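Local coordinates for outer membrane protein assembly factor BamA (Haemophilus ducreyi, PDB 4K3C), which probably helps assemble beta-barrel proteins and insert them into the bacterial outer membrane, as part of the Bam complex, at residues Ser397-Phe401 with Val488-Ala492. Residue numbers count along the deposited sequence, not the author numbering.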
loop_
_atom_site.group_PDB
_atom_site.type_symbol
_atom_site.label_atom_id
_atom_site.label_comp_id
_atom_site.label_asym_id
_atom_site.label_seq_id
_atom_site.Cartn_x
_atom_site.Cartn_y
_atom_site.Cartn_z
ATOM N N SER A 397 -11.941 12.752 5.605
ATOM C CA SER A 397 -11.831 14.117 5.103
ATOM C C SER A 397 -12.231 15.217 6.093
ATOM O O SER A 397 -11.478 16.171 6.276
ATOM C CB SER A 397 -12.541 14.290 3.755
ATOM O OG SER A 397 -13.943 14.369 3.902
ATOM N N LEU A 398 -13.398 15.104 6.721
ATOM C CA LEU A 398 -13.867 16.164 7.614
ATOM C C LEU A 398 -14.770 15.619 8.693
ATOM O O LEU A 398 -15.985 15.661 8.564
ATOM C CB LEU A 398 -14.634 17.230 6.831
ATOM C CG LEU A 398 -14.504 18.702 7.224
ATOM C CD1 LEU A 398 -15.681 19.475 6.682
ATOM C CD2 LEU A 398 -14.398 18.869 8.701
ATOM N N ARG A 399 -14.184 15.139 9.779
ATOM C CA ARG A 399 -14.992 14.593 10.850
ATOM C C ARG A 399 -16.042 15.586 11.388
ATOM O O ARG A 399 -15.881 16.796 11.266
ATOM C CB ARG A 399 -14.082 14.020 11.916
ATOM C CG ARG A 399 -13.321 12.830 11.361
ATOM C CD ARG A 399 -12.310 12.266 12.329
ATOM N NE ARG A 399 -11.035 12.970 12.241
ATOM C CZ ARG A 399 -9.863 12.415 12.514
ATOM N NH1 ARG A 399 -8.750 13.138 12.401
ATOM N NH2 ARG A 399 -9.809 11.137 12.894
ATOM N N GLY A 400 -17.153 15.075 11.914
ATOM C CA GLY A 400 -18.246 15.942 12.318
ATOM C C GLY A 400 -19.192 16.324 11.182
ATOM O O GLY A 400 -20.365 16.609 11.403
ATOM N N PHE A 401 -18.700 16.349 9.954
ATOM C CA PHE A 401 -19.627 16.483 8.835
ATOM C C PHE A 401 -19.950 15.107 8.230
ATOM O O PHE A 401 -19.105 14.209 8.225
ATOM C CB PHE A 401 -19.084 17.459 7.796
ATOM C CG PHE A 401 -18.859 18.848 8.336
ATOM C CD1 PHE A 401 -17.821 19.102 9.218
ATOM C CD2 PHE A 401 -19.685 19.895 7.969
ATOM C CE1 PHE A 401 -17.610 20.366 9.711
ATOM C CE2 PHE A 401 -19.469 21.164 8.463
ATOM C CZ PHE A 401 -18.433 21.397 9.338
ATOM N N VAL A 488 -14.275 27.326 3.373
ATOM C CA VAL A 488 -13.668 26.238 4.100
ATOM C C VAL A 488 -14.454 25.912 5.367
ATOM O O VAL A 488 -14.951 26.809 6.074
ATOM C CB VAL A 488 -12.237 26.627 4.488
ATOM C CG1 VAL A 488 -11.497 25.445 5.026
ATOM C CG2 VAL A 488 -11.527 27.177 3.280
ATOM N N ARG A 489 -14.575 24.621 5.640
ATOM C CA ARG A 489 -15.165 24.182 6.884
ATOM C C ARG A 489 -14.120 23.469 7.686
ATOM O O ARG A 489 -13.115 23.005 7.140
ATOM C CB ARG A 489 -16.357 23.275 6.619
ATOM C CG ARG A 489 -17.598 24.060 6.265
ATOM C CD ARG A 489 -18.348 23.411 5.161
ATOM N NE ARG A 489 -18.105 24.034 3.870
ATOM C CZ ARG A 489 -19.045 24.156 2.936
ATOM N NH1 ARG A 489 -20.269 23.724 3.197
ATOM N NH2 ARG A 489 -18.773 24.698 1.752
ATOM N N ALA A 490 -14.353 23.394 8.983
ATOM C CA ALA A 490 -13.413 22.746 9.847
ATOM C C ALA A 490 -14.074 22.289 11.137
ATOM O O ALA A 490 -15.158 22.722 11.501
ATOM C CB ALA A 490 -12.294 23.669 10.128
ATOM N N SER A 491 -13.397 21.399 11.831
ATOM C CA SER A 491 -13.948 20.823 13.027
ATOM C C SER A 491 -12.829 20.436 13.958
ATOM O O SER A 491 -11.668 20.346 13.546
ATOM C CB SER A 491 -14.734 19.564 12.667
ATOM O OG SER A 491 -13.882 18.515 12.217
ATOM N N ALA A 492 -13.191 20.171 15.208
ATOM C CA ALA A 492 -12.234 19.679 16.184
ATOM C C ALA A 492 -12.851 18.577 17.043
ATOM O O ALA A 492 -14.047 18.629 17.371
ATOM C CB ALA A 492 -11.757 20.799 17.033
#
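Phe401 turns the edge of its ring to the strand 489-492: CE1 comes within 3.8 Å of the Ala490 backbone O and 4.2 Å of Ser491 CB, while CZ lies 3.9 Å from Arg489 CB. Leu398 shares this surface, with CD1 3.9 Å from Arg489 CB and CD2 3.6 Å from Ser491 OG. A type II turn from Leu398 to Phe401, closed by the bond from Phe401 N to Leu398 O (3.1 Å), brings the two side chains together. Gly400 fits its third position: a CB there would press on the carbonyl of Arg399 and point at Ser491. That same carbonyl is the polar link, since Ser491 OG donates a 2.8 Å hydrogen bond to Arg399 O. No backbone hydrogen bond joins the segments; Leu398 and Phe401 from the turn meet Arg489, through its CB, and Ser491, both of which point their CB toward the turn, whereas Ala490 directs its CB away. Both arginines spend their charge elsewhere: Arg399 forms a salt bridge with Asp460 and a cation-pi contact with Phe458, and Arg489 pairs with Asp519. The general principle is that a loop can be held inside a barrel through side chains facing the lumen. Here the turn, Leu-Arg-Gly-Phe, corresponds to the family's VRGF/Y motif, with Leu398 in first place, and its placement against the inner barrel wall is characteristic of the inward-folded loop 6 of Omp85 proteins.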